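Local coordinates for protein KLLA0C04147p (Kluyveromyces lactis, PDB 5H2D) that binds ergosterol in the tunnel of its C-terminal oxysterol-binding-related domain, the part present here, and probably transfers sterols between membranes, at residues G24-R30 / N338-L344; F129-R133 / Y419-R423; G175-F180 / N208-L214; T113-V117 / P218-N222. The contacts are given in a common frame with arbitrary orientation. Residues are numbered along the deposited sequence.

Contact 1: G24-R30 / N338-L344; sequences GYEDKLR and NAPQPHL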
# COMPACT_ATOMS: atom_id res chain seq x y z
N GLY A 24 -9.20 -15.01 -14.45
CA GLY A 24 -9.48 -15.50 -13.11
C GLY A 24 -10.17 -14.50 -12.21
O GLY A 24 -10.52 -14.85 -11.07
N TYR A 25 -10.37 -13.27 -12.67
CA TYR A 25 -10.99 -12.22 -11.87
C TYR A 25 -12.44 -11.98 -12.27
O TYR A 25 -12.97 -10.88 -12.08
CB TYR A 25 -10.14 -10.95 -11.94
CG TYR A 25 -8.90 -11.07 -11.05
CD1 TYR A 25 -8.99 -10.82 -9.69
CD2 TYR A 25 -7.68 -11.47 -11.57
CE1 TYR A 25 -7.88 -10.96 -8.87
CE2 TYR A 25 -6.56 -11.61 -10.75
CZ TYR A 25 -6.68 -11.35 -9.40
OH TYR A 25 -5.59 -11.49 -8.59
N GLU A 26 -13.10 -13.03 -12.78
CA GLU A 26 -14.47 -12.90 -13.26
C GLU A 26 -15.47 -12.76 -12.12
O GLU A 26 -16.55 -12.19 -12.32
CB GLU A 26 -14.83 -14.11 -14.13
CG GLU A 26 -14.01 -14.22 -15.41
CD GLU A 26 -12.63 -14.85 -15.19
OE1 GLU A 26 -11.76 -14.73 -16.09
OE2 GLU A 26 -12.43 -15.48 -14.13
N ASP A 27 -15.16 -13.28 -10.93
CA ASP A 27 -16.11 -13.23 -9.83
C ASP A 27 -16.31 -11.80 -9.34
O ASP A 27 -15.39 -10.97 -9.34
CB ASP A 27 -15.64 -14.09 -8.66
CG ASP A 27 -15.44 -15.53 -9.04
OD1 ASP A 27 -16.39 -16.16 -9.57
OD2 ASP A 27 -14.32 -16.04 -8.84
N LYS A 28 -17.54 -11.52 -8.91
CA LYS A 28 -17.84 -10.25 -8.27
C LYS A 28 -17.00 -10.08 -7.01
O LYS A 28 -16.77 -11.04 -6.26
CB LYS A 28 -19.33 -10.19 -7.96
CG LYS A 28 -19.81 -9.12 -7.02
CD LYS A 28 -21.33 -9.23 -6.89
CE LYS A 28 -21.81 -8.98 -5.47
NZ LYS A 28 -21.97 -7.54 -5.19
N LEU A 29 -16.51 -8.86 -6.78
CA LEU A 29 -15.69 -8.59 -5.60
C LEU A 29 -16.37 -9.09 -4.33
O LEU A 29 -17.58 -8.93 -4.15
CB LEU A 29 -15.43 -7.09 -5.47
CG LEU A 29 -14.61 -6.44 -6.58
CD1 LEU A 29 -14.55 -4.94 -6.39
CD2 LEU A 29 -13.21 -7.03 -6.61
N ARG A 30 -15.59 -9.66 -3.42
CA ARG A 30 -16.13 -10.08 -2.14
C ARG A 30 -16.67 -8.88 -1.35
O ARG A 30 -15.99 -7.85 -1.21
CB ARG A 30 -15.07 -10.81 -1.32
CG ARG A 30 -15.59 -11.30 0.03
CD ARG A 30 -14.65 -12.30 0.65
NE ARG A 30 -13.43 -11.68 1.19
CZ ARG A 30 -12.60 -12.32 2.00
NH1 ARG A 30 -12.87 -13.58 2.35
NH2 ARG A 30 -11.53 -11.69 2.48
N ASN A 338 -8.21 -10.51 0.46
CA ASN A 338 -7.92 -11.90 0.82
C ASN A 338 -9.05 -12.85 0.43
O ASN A 338 -9.21 -13.90 1.06
CB ASN A 338 -7.63 -12.02 2.32
CG ASN A 338 -6.80 -13.25 2.64
OD1 ASN A 338 -5.87 -13.57 1.91
ND2 ASN A 338 -7.16 -13.97 3.71
N ALA A 339 -9.82 -12.51 -0.60
CA ALA A 339 -10.97 -13.33 -0.99
C ALA A 339 -10.51 -14.54 -1.79
O ALA A 339 -9.86 -14.37 -2.83
CB ALA A 339 -11.94 -12.51 -1.83
N PRO A 340 -10.84 -15.77 -1.36
CA PRO A 340 -10.49 -16.98 -2.14
C PRO A 340 -11.51 -17.21 -3.25
O PRO A 340 -12.28 -18.19 -3.25
CB PRO A 340 -10.52 -18.07 -1.07
CG PRO A 340 -11.62 -17.63 -0.15
CD PRO A 340 -11.52 -16.11 -0.10
N GLN A 341 -11.51 -16.28 -4.20
CA GLN A 341 -12.53 -16.25 -5.25
C GLN A 341 -12.51 -17.54 -6.06
O GLN A 341 -11.44 -17.96 -6.53
CB GLN A 341 -12.31 -15.04 -6.16
CG GLN A 341 -12.36 -13.68 -5.45
CD GLN A 341 -13.77 -13.25 -5.05
OE1 GLN A 341 -14.34 -13.76 -4.09
NE2 GLN A 341 -14.32 -12.28 -5.78
N PRO A 342 -13.67 -18.18 -6.27
CA PRO A 342 -13.67 -19.53 -6.87
C PRO A 342 -12.99 -19.62 -8.23
O PRO A 342 -12.27 -20.60 -8.48
CB PRO A 342 -15.17 -19.86 -6.99
CG PRO A 342 -15.87 -18.93 -6.05
CD PRO A 342 -15.00 -17.72 -5.86
N HIS A 343 -13.22 -18.66 -9.13
CA HIS A 343 -12.58 -18.69 -10.44
C HIS A 343 -11.13 -18.24 -10.41
O HIS A 343 -10.41 -18.45 -11.38
CB HIS A 343 -13.36 -17.82 -11.44
CG HIS A 343 -14.68 -18.40 -11.83
ND1 HIS A 343 -15.87 -17.99 -11.28
CD2 HIS A 343 -14.99 -19.38 -12.71
CE1 HIS A 343 -16.86 -18.68 -11.81
NE2 HIS A 343 -16.35 -19.53 -12.68
N LEU A 344 -10.69 -17.62 -9.31
CA LEU A 344 -9.31 -17.16 -9.19
C LEU A 344 -8.38 -18.27 -8.71
O LEU A 344 -7.25 -18.39 -9.22
CB LEU A 344 -9.26 -15.97 -8.24
CG LEU A 344 -7.86 -15.41 -7.99
CD1 LEU A 344 -7.25 -14.91 -9.28
CD2 LEU A 344 -7.92 -14.29 -6.97
O HOH W 1 -12.77 -11.66 -8.22
O HOH W 2 -9.57 -9.52 2.87

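Contact 2: F129-R133 / Y419-R423; sequences FEYSR and YWKQR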
# COMPACT_ATOMS: atom_id res chain seq x y z
N PHE A 129 1.48 -12.02 -3.44
CA PHE A 129 0.08 -11.64 -3.48
C PHE A 129 -0.19 -10.91 -4.78
O PHE A 129 0.52 -9.97 -5.13
CB PHE A 129 -0.32 -10.78 -2.26
CG PHE A 129 -1.75 -10.25 -2.34
CD1 PHE A 129 -2.83 -11.13 -2.26
CD2 PHE A 129 -2.01 -8.89 -2.50
CE1 PHE A 129 -4.13 -10.66 -2.36
CE2 PHE A 129 -3.32 -8.42 -2.58
CZ PHE A 129 -4.37 -9.31 -2.51
N GLU A 130 -1.20 -11.38 -5.52
CA GLU A 130 -1.63 -10.73 -6.74
C GLU A 130 -3.03 -10.16 -6.56
O GLU A 130 -3.82 -10.68 -5.77
CB GLU A 130 -1.63 -11.70 -7.91
CG GLU A 130 -2.55 -12.89 -7.68
CD GLU A 130 -2.92 -13.59 -8.99
OE1 GLU A 130 -4.02 -13.30 -9.51
OE2 GLU A 130 -2.09 -14.40 -9.49
N TYR A 131 -3.32 -9.10 -7.30
CA TYR A 131 -4.66 -8.50 -7.26
C TYR A 131 -4.84 -7.68 -8.53
O TYR A 131 -4.14 -6.69 -8.74
CB TYR A 131 -4.83 -7.64 -6.01
CG TYR A 131 -6.17 -6.98 -5.78
CD1 TYR A 131 -7.22 -7.69 -5.21
CD2 TYR A 131 -6.36 -5.63 -6.08
CE1 TYR A 131 -8.44 -7.08 -4.96
CE2 TYR A 131 -7.58 -5.01 -5.83
CZ TYR A 131 -8.61 -5.74 -5.27
OH TYR A 131 -9.81 -5.12 -5.02
N SER A 132 -5.77 -8.11 -9.38
CA SER A 132 -6.08 -7.36 -10.59
C SER A 132 -7.52 -6.87 -10.53
O SER A 132 -8.38 -7.50 -9.92
CB SER A 132 -5.86 -8.21 -11.84
OG SER A 132 -4.50 -8.60 -11.95
N ARG A 133 -7.76 -5.73 -11.17
CA ARG A 133 -9.10 -5.13 -11.19
C ARG A 133 -9.47 -4.90 -12.65
O ARG A 133 -9.10 -3.88 -13.25
CB ARG A 133 -9.13 -3.84 -10.38
CG ARG A 133 -9.13 -4.08 -8.86
CD ARG A 133 -10.44 -4.67 -8.36
NE ARG A 133 -11.52 -3.71 -8.52
CZ ARG A 133 -11.97 -2.90 -7.56
NH1 ARG A 133 -11.44 -2.94 -6.34
NH2 ARG A 133 -12.95 -2.05 -7.82
N TYR A 419 5.88 -13.15 -14.17
CA TYR A 419 4.83 -13.75 -13.35
C TYR A 419 3.52 -13.91 -14.12
O TYR A 419 2.91 -14.99 -14.11
CB TYR A 419 4.59 -12.91 -12.10
CG TYR A 419 3.44 -13.39 -11.26
CD1 TYR A 419 3.60 -14.47 -10.40
CD2 TYR A 419 2.18 -12.78 -11.32
CE1 TYR A 419 2.56 -14.93 -9.61
CE2 TYR A 419 1.12 -13.24 -10.52
CZ TYR A 419 1.33 -14.31 -9.67
OH TYR A 419 0.31 -14.78 -8.85
N TRP A 420 3.06 -12.85 -14.77
CA TRP A 420 1.73 -12.90 -15.38
C TRP A 420 1.71 -13.82 -16.60
O TRP A 420 0.72 -14.52 -16.81
CB TRP A 420 1.25 -11.49 -15.72
CG TRP A 420 1.08 -10.64 -14.49
CD1 TRP A 420 1.96 -9.71 -14.01
CD2 TRP A 420 -0.03 -10.66 -13.57
NE1 TRP A 420 1.46 -9.14 -12.85
CE2 TRP A 420 0.25 -9.70 -12.56
CE3 TRP A 420 -1.23 -11.37 -13.51
CZ2 TRP A 420 -0.63 -9.45 -11.51
CZ3 TRP A 420 -2.11 -11.13 -12.47
CH2 TRP A 420 -1.79 -10.17 -11.47
N LYS A 421 2.80 -13.85 -17.38
CA LYS A 421 2.85 -14.77 -18.51
C LYS A 421 2.88 -16.22 -18.05
O LYS A 421 2.15 -17.07 -18.57
CB LYS A 421 4.07 -14.46 -19.38
CG LYS A 421 4.12 -13.03 -19.85
CD LYS A 421 5.22 -12.79 -20.88
CE LYS A 421 6.58 -13.17 -20.35
NZ LYS A 421 7.66 -12.75 -21.29
N GLN A 422 3.72 -16.53 -17.06
CA GLN A 422 3.76 -17.90 -16.56
C GLN A 422 2.44 -18.28 -15.91
O GLN A 422 2.03 -19.44 -16.00
CB GLN A 422 4.92 -18.08 -15.57
CG GLN A 422 6.27 -17.76 -16.18
CD GLN A 422 7.43 -18.27 -15.35
OE1 GLN A 422 7.24 -19.04 -14.41
NE2 GLN A 422 8.64 -17.83 -15.69
N ARG A 423 1.77 -17.32 -15.28
CA ARG A 423 0.44 -17.57 -14.73
C ARG A 423 -0.56 -17.86 -15.85
O ARG A 423 -1.35 -18.82 -15.77
CB ARG A 423 0.02 -16.35 -13.92
CG ARG A 423 -1.39 -16.36 -13.32
CD ARG A 423 -1.70 -14.96 -12.84
NE ARG A 423 -2.96 -14.84 -12.10
CZ ARG A 423 -4.15 -14.68 -12.67
NH1 ARG A 423 -4.26 -14.65 -13.99
NH2 ARG A 423 -5.23 -14.56 -11.92

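Contact 3: G175-F180 / N208-L214; sequences GRSFDF and NQVVGIL. With ERG (ergosterol), chain B; SO4 (sulfate ion), chain C.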
# COMPACT_ATOMS: atom_id res chain seq x y z
N GLY A 175 8.02 2.09 24.93
CA GLY A 175 7.43 2.18 26.25
C GLY A 175 6.31 3.18 26.37
O GLY A 175 5.55 3.13 27.34
N ARG A 176 6.18 4.09 25.41
CA ARG A 176 5.04 5.00 25.35
C ARG A 176 4.26 4.85 24.05
O ARG A 176 3.06 4.58 24.09
CB ARG A 176 5.49 6.45 25.54
CG ARG A 176 4.36 7.43 25.33
CD ARG A 176 4.56 8.70 26.12
NE ARG A 176 3.44 9.62 25.94
CZ ARG A 176 3.36 10.81 26.54
NH1 ARG A 176 2.31 11.59 26.32
NH2 ARG A 176 4.33 11.21 27.35
N SER A 177 4.91 5.02 22.90
CA SER A 177 4.26 4.93 21.60
C SER A 177 4.90 3.82 20.76
O SER A 177 6.02 3.38 21.03
CB SER A 177 4.34 6.26 20.84
OG SER A 177 5.68 6.55 20.50
N PHE A 178 4.16 3.35 19.76
CA PHE A 178 4.65 2.36 18.82
C PHE A 178 4.86 3.07 17.49
O PHE A 178 3.90 3.59 16.91
CB PHE A 178 3.66 1.20 18.68
CG PHE A 178 4.31 -0.16 18.48
CD1 PHE A 178 5.44 -0.31 17.68
CD2 PHE A 178 3.77 -1.28 19.07
CE1 PHE A 178 6.00 -1.57 17.49
CE2 PHE A 178 4.31 -2.53 18.89
CZ PHE A 178 5.45 -2.67 18.10
N ASP A 179 6.11 3.14 17.04
CA ASP A 179 6.50 3.95 15.90
C ASP A 179 6.82 3.07 14.70
O ASP A 179 7.42 2.00 14.85
CB ASP A 179 7.74 4.81 16.23
CG ASP A 179 7.97 5.92 15.22
OD1 ASP A 179 7.02 6.67 14.92
OD2 ASP A 179 9.11 6.04 14.71
N PHE A 180 6.44 3.53 13.51
CA PHE A 180 6.64 2.80 12.26
C PHE A 180 7.22 3.74 11.22
O PHE A 180 6.62 4.77 10.89
CB PHE A 180 5.31 2.20 11.77
CG PHE A 180 4.71 1.27 12.76
CD1 PHE A 180 3.90 1.76 13.78
CD2 PHE A 180 5.02 -0.07 12.73
CE1 PHE A 180 3.39 0.89 14.75
CE2 PHE A 180 4.51 -0.94 13.68
CZ PHE A 180 3.70 -0.47 14.69
N ASN A 208 4.03 6.25 10.76
CA ASN A 208 2.83 6.02 11.54
C ASN A 208 3.22 5.73 12.98
O ASN A 208 4.34 5.32 13.27
CB ASN A 208 1.97 4.84 11.01
CG ASN A 208 2.44 4.34 9.67
OD1 ASN A 208 3.19 3.37 9.60
ND2 ASN A 208 2.01 5.00 8.59
N GLN A 209 2.28 5.95 13.89
CA GLN A 209 2.52 5.56 15.26
C GLN A 209 1.20 5.19 15.91
O GLN A 209 0.14 5.67 15.51
CB GLN A 209 3.21 6.68 16.06
CG GLN A 209 2.41 7.96 16.10
CD GLN A 209 3.08 9.07 16.88
OE1 GLN A 209 4.05 8.84 17.60
NE2 GLN A 209 2.57 10.29 16.73
N VAL A 210 1.28 4.32 16.91
CA VAL A 210 0.15 4.07 17.79
C VAL A 210 0.39 4.87 19.06
O VAL A 210 1.41 4.69 19.72
CB VAL A 210 -0.01 2.57 18.10
CG1 VAL A 210 -1.15 2.36 19.08
CG2 VAL A 210 -0.29 1.78 16.81
N VAL A 211 -0.52 5.80 19.34
CA VAL A 211 -0.47 6.60 20.57
C VAL A 211 -1.73 6.34 21.38
O VAL A 211 -2.58 5.53 21.00
CB VAL A 211 -0.30 8.10 20.26
CG1 VAL A 211 1.04 8.35 19.58
CG2 VAL A 211 -1.43 8.61 19.39
N GLY A 212 -1.86 7.02 22.53
CA GLY A 212 -2.98 6.74 23.41
C GLY A 212 -2.89 5.43 24.16
O GLY A 212 -3.89 4.99 24.73
N ILE A 213 -1.73 4.78 24.15
CA ILE A 213 -1.60 3.46 24.75
C ILE A 213 -1.69 3.55 26.27
O ILE A 213 -2.42 2.79 26.92
CB ILE A 213 -0.28 2.81 24.29
CG1 ILE A 213 -0.24 2.76 22.75
CG2 ILE A 213 -0.11 1.42 24.90
CD1 ILE A 213 1.07 2.22 22.18
N LEU A 214 -0.94 4.49 26.86
CA LEU A 214 -1.00 4.68 28.31
C LEU A 214 -2.36 5.20 28.74
O LEU A 214 -2.85 4.84 29.82
CB LEU A 214 0.09 5.65 28.75
CG LEU A 214 1.50 5.26 28.33
CD1 LEU A 214 2.51 6.28 28.84
CD2 LEU A 214 1.82 3.85 28.83
C1 ERG B . 0.65 2.25 6.35
C2 ERG B . 0.44 2.40 4.84
C3 ERG B . 1.61 1.74 4.16
C4 ERG B . 1.68 0.26 4.54
C5 ERG B . 1.66 0.05 5.96
C6 ERG B . 2.35 -1.03 6.49
C7 ERG B . 2.33 -1.35 7.85
C8 ERG B . 1.59 -0.58 8.76
C9 ERG B . 1.06 0.66 8.30
C10 ERG B . 0.76 0.78 6.78
C11 ERG B . -0.14 1.22 9.18
C12 ERG B . 0.06 0.98 10.68
C13 ERG B . 0.33 -0.52 10.90
C14 ERG B . 1.67 -0.80 10.19
C15 ERG B . 1.99 -2.20 10.67
C16 ERG B . 1.52 -2.21 12.15
C17 ERG B . 0.75 -0.88 12.33
C18 ERG B . -0.83 -1.41 10.42
C19 ERG B . -0.59 0.06 6.52
C20 ERG B . -0.35 -1.06 13.40
C21 ERG B . -1.23 0.16 13.61
C22 ERG B . 0.38 -1.38 14.70
C23 ERG B . 0.24 -2.73 15.33
C24 ERG B . 1.01 -3.04 16.62
C25 ERG B . 0.09 -3.82 17.56
C26 ERG B . -1.12 -2.94 17.89
C27 ERG B . 0.77 -4.19 18.88
C28 ERG B . 2.22 -3.86 16.22
O1 ERG B . 1.51 1.89 2.70
S SO4 C . -0.33 8.44 25.66
O1 SO4 C . -1.35 7.45 26.00
O2 SO4 C . -0.65 9.06 24.36
O3 SO4 C . -0.29 9.46 26.71
O4 SO4 C . 0.97 7.78 25.62
O HOH W 3 0.86 5.89 23.54

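Contact 4: T113-V117 / P218-N222; sequences TVKRV and PQVDN. With ERG (ergosterol), chain B.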
# COMPACT_ATOMS: atom_id res chain seq x y z
N THR A 113 -6.26 3.29 7.62
CA THR A 113 -5.48 2.82 8.78
C THR A 113 -6.20 3.08 10.10
O THR A 113 -5.87 2.43 11.11
CB THR A 113 -4.09 3.47 8.81
OG1 THR A 113 -4.17 4.88 9.07
CG2 THR A 113 -3.35 3.24 7.50
N VAL A 114 -7.17 3.98 10.12
CA VAL A 114 -7.87 4.29 11.37
C VAL A 114 -8.65 3.08 11.85
O VAL A 114 -9.20 2.30 11.05
CB VAL A 114 -8.78 5.51 11.15
CG1 VAL A 114 -9.53 5.84 12.42
CG2 VAL A 114 -7.95 6.69 10.70
N LYS A 115 -8.72 2.92 13.17
CA LYS A 115 -9.52 1.90 13.85
C LYS A 115 -9.02 0.48 13.62
O LYS A 115 -9.73 -0.48 13.93
CB LYS A 115 -11.00 1.97 13.46
CG LYS A 115 -11.69 3.23 13.97
CD LYS A 115 -13.21 3.09 13.90
CE LYS A 115 -13.72 3.14 12.46
NZ LYS A 115 -13.88 4.53 11.93
N ARG A 116 -7.81 0.30 13.10
CA ARG A 116 -7.21 -1.02 12.95
C ARG A 116 -5.90 -1.06 13.73
O ARG A 116 -4.81 -1.06 13.16
CB ARG A 116 -7.03 -1.36 11.46
CG ARG A 116 -8.37 -1.59 10.76
CD ARG A 116 -8.24 -1.30 9.27
NE ARG A 116 -7.57 -2.40 8.60
CZ ARG A 116 -7.33 -2.42 7.30
NH1 ARG A 116 -7.69 -1.38 6.53
NH2 ARG A 116 -6.72 -3.48 6.76
N VAL A 117 -6.02 -1.10 15.05
CA VAL A 117 -4.85 -1.15 15.93
C VAL A 117 -4.53 -2.64 16.10
O VAL A 117 -4.95 -3.30 17.05
CB VAL A 117 -5.10 -0.44 17.26
CG1 VAL A 117 -3.88 -0.53 18.17
CG2 VAL A 117 -5.43 1.03 17.01
N PRO A 218 -5.93 3.45 22.39
CA PRO A 218 -4.95 3.46 21.30
C PRO A 218 -5.54 4.01 20.01
O PRO A 218 -6.66 3.69 19.63
CB PRO A 218 -4.57 1.98 21.16
CG PRO A 218 -4.87 1.39 22.51
CD PRO A 218 -6.13 2.09 22.93
N GLN A 219 -4.73 4.81 19.32
CA GLN A 219 -5.14 5.49 18.10
C GLN A 219 -4.00 5.44 17.09
O GLN A 219 -2.84 5.63 17.45
CB GLN A 219 -5.55 6.95 18.40
CG GLN A 219 -5.36 7.96 17.26
CD GLN A 219 -5.40 9.42 17.73
OE1 GLN A 219 -5.00 9.73 18.86
NE2 GLN A 219 -5.87 10.31 16.86
N VAL A 220 -4.33 5.17 15.83
CA VAL A 220 -3.34 5.21 14.76
C VAL A 220 -3.18 6.65 14.29
O VAL A 220 -4.16 7.32 13.92
CB VAL A 220 -3.75 4.30 13.59
CG1 VAL A 220 -2.69 4.38 12.51
CG2 VAL A 220 -3.96 2.88 14.03
N ASP A 221 -1.95 7.13 14.27
CA ASP A 221 -1.61 8.46 13.79
C ASP A 221 -0.58 8.34 12.68
O ASP A 221 0.33 7.51 12.75
CB ASP A 221 -1.05 9.33 14.93
CG ASP A 221 -0.64 10.71 14.47
OD1 ASP A 221 -1.35 11.29 13.62
OD2 ASP A 221 0.40 11.21 14.96
N ASN A 222 -0.74 9.15 11.65
CA ASN A 222 0.25 9.25 10.59
C ASN A 222 0.85 10.65 10.62
O ASN A 222 0.13 11.63 10.82
CB ASN A 222 -0.40 8.93 9.24
CG ASN A 222 -0.99 7.54 9.22
OD1 ASN A 222 -0.26 6.55 9.20
ND2 ASN A 222 -2.32 7.44 9.26
C1 ERG B . 0.65 2.25 6.35
C2 ERG B . 0.44 2.40 4.84
C3 ERG B . 1.61 1.74 4.16
C4 ERG B . 1.68 0.26 4.54
C5 ERG B . 1.66 0.05 5.96
C6 ERG B . 2.35 -1.03 6.49
C7 ERG B . 2.33 -1.35 7.85
C8 ERG B . 1.59 -0.58 8.76
C9 ERG B . 1.06 0.66 8.30
C10 ERG B . 0.76 0.78 6.78
C11 ERG B . -0.14 1.22 9.18
C12 ERG B . 0.06 0.98 10.68
C13 ERG B . 0.33 -0.52 10.90
C14 ERG B . 1.67 -0.80 10.19
C15 ERG B . 1.99 -2.20 10.67
C16 ERG B . 1.52 -2.21 12.15
C17 ERG B . 0.75 -0.88 12.33
C18 ERG B . -0.83 -1.41 10.42
C19 ERG B . -0.59 0.06 6.52
C20 ERG B . -0.35 -1.06 13.40
C21 ERG B . -1.23 0.16 13.61
C22 ERG B . 0.38 -1.38 14.70
C23 ERG B . 0.24 -2.73 15.33
C24 ERG B . 1.01 -3.04 16.62
C25 ERG B . 0.09 -3.82 17.56
C26 ERG B . -1.12 -2.94 17.89
C27 ERG B . 0.77 -4.19 18.88
C28 ERG B . 2.22 -3.86 16.22
O1 ERG B . 1.51 1.89 2.70

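Contact 1: G24-R30 / N338-L344
Asp27 reaches across from 24-30 with chi1 in the m well and divides its carboxylate over one residue: His343 ND1 donates to Asp27 OD1 at 2.6 Å, while His343 N donates to Asp27 OD2 at 2.9 Å. His343, also m, thereby closes a His-carboxylate pair. Gln341 is bent (m, m), so that Gln341 NE2 bonds Lys28 O at 2.8 Å and, through a water, Asp27 O. These two irregular loops, the second with an inverse gamma turn at Pro340, join the link between helices 7-18 and 45-49 to that between helices 332-337 and 357-363 by hydrogen bonds that each use a side-chain atom, with no backbone-to-backbone pairing. Leu344 (t, p) lays CD1 over the Tyr25 ring face, 3.9 Å from its centroid, a CH-pi contact; Tyr25 OH bonds Glu130 on strand 128-133. At the other end Arg30 spreads its guanidinium over Ala339, with Arg30 NE 3.5 Å from Ala339 CB, and its charge is met by Glu363 of helix 357-363.

Contact 2: F129-R133 / Y419-R423
Charge and hydrogen bonding centre on Glu130, whose CA-to-CB bond points from the strand toward helix 419-423. Arg423 forms a two-pronged salt bridge with its carboxylate: Arg423 NE donates to Glu130 OE2 at 2.8 Å and Arg423 NH2 to Glu130 OE1 at 3.0 Å. Tyr419 OH donates to the same Glu130 OE2 at a short 2.5 Å. Tyr419 and Arg423 are one helical turn apart, linked by the backbone bond from Arg423 N to Tyr419 O (2.8 Å), and both have chi1 in the t well, so they present their polar ends to one acid. Outside the pair, Glu130 OE1 also accepts from Tyr25 OH, and Arg423 NH2 has a further partner in Leu23 O.

Van der Waals packing is supplied by Trp420, whose indole reaches into the gap between the backbones: Trp420 CH2 lies 3.9 Å from Glu130 CB and 3.2 Å from Ser132 OG, a hydroxyl hydrogen-bonded to Ser21 O. Long side chains span the gap, for the axes come no closer than 12.1 Å and cross at -84°, nearly perpendicular.

The strand lies at one end of the large antiparallel sheet, paired with 138-146. The short helix packs against its Glu130 and Ser132 side, with Tyr419 stacked on Phe141, while Phe129 and Tyr131 point the other way, onto helices 72-77 and 332-337.

Contact 3: G175-F180 / N208-L214
A sulfate ion, probably from the crystallisation liquor, sits where the two strands part: Gly212 N donates to SO4 O2 at 3.0 Å, Arg176 NE makes a weak bond to SO4 O4 at 3.1 Å, and a water links Arg176 O, Ile213 N and the same SO4 O4. Beyond Gly212, Ile213 places its CD1 3.6 Å from Arg176 O.

Between 178 and 180 the pairing is regular and antiparallel. Phe178 N to Val210 O (3.1 Å) and Val210 N to Phe178 O (2.7 Å) form one hydrogen-bonded pair; Phe180 N to Asn208 O (2.8 Å) and Asn208 N to Phe180 O (3.0 Å) form the next. Asp179 and Gln209, the non-hydrogen-bonded pair between them, send their side chains to the sheet face opposite the sterol, where their polar ends meet Tyr223 and Asp221.

Phe178, Phe180, Asn208 and Val210 share the face that meets ergosterol. Phe180 CZ approaches ERG C22 to 3.4 Å, its ring face over C17, and Val210 CG2 lies 3.7 Å from ERG C21. Alternating side chains that line a lipid tunnel from a curved antiparallel sheet are characteristic of the beta barrel of oxysterol-binding-related domains.

Contact 4: T113-V117 / P218-N222
Part of the wall round the ergosterol side chain is built here, where a loop meets the start of a barrel strand. Val117 CG1 lies 3.7 Å from ERG C26, Val220 CG2 3.9 Å from ERG C21, and Arg116 O 3.8 Å from that same ERG C21, so two valine methyls and one carbonyl line part of the branched tail.

The loop turns at Thr113 to Arg116, a type II beta turn with Lys115 at positive phi, closed by a weak bond from Arg116 N to Thr113 O (3.5 Å). This leaves Thr113 and Val117 both facing the strand. Val117 CG2 packs on Val220 CG2 at 3.8 Å, Val117 CG1 on Pro218 CB at 4.0 Å, and Val220 CG2 also rests 3.5 Å from Thr113 O. The single polar link is Asn222 ND2 to Thr113 OG1, 3.2 Å; Thr113 OG1 also bonds Tyr110 O, and Asn222 OD1 is held by Asn208.

The CA-to-CB bond of Arg116 points away from the strand, and its guanidinium forms salt bridges with Glu68 and Glu78. The loop follows helix 95-108 and leads into strand 119-121. Strand 219-230 pairs with 207-211 through Gln219 and Asp221, while Leu45 of helix 45-49 touches both Val117 and Pro218.

Overall arrangement
The four contacts fall into two touching pairs; contact 2 lies on the opposite side of the chain's centre from contacts 3 and 4. Contacts 1 and 2, with centres about 13 Å apart, are joined by Tyr25 OH to Glu130 OE1 (2.6 Å) and by Leu344 CD1 against Arg423 NH2 (3.3 Å). Contacts 3 and 4, about 10 Å centre to centre, both touch the ergosterol, and their strands 207-211 and 219-230 are sheet neighbours: Gln209 N lies 2.7 Å from Asp221 O, and Asn208 ND2 2.8 Å from Asn222 OD1. Centres of contacts 2 and 3 are about 36 Å apart, yet both reach the same antiparallel sheet. Along the chain, contact 3 is nested within the loop closed by contact 4, itself nested within that of contact 1.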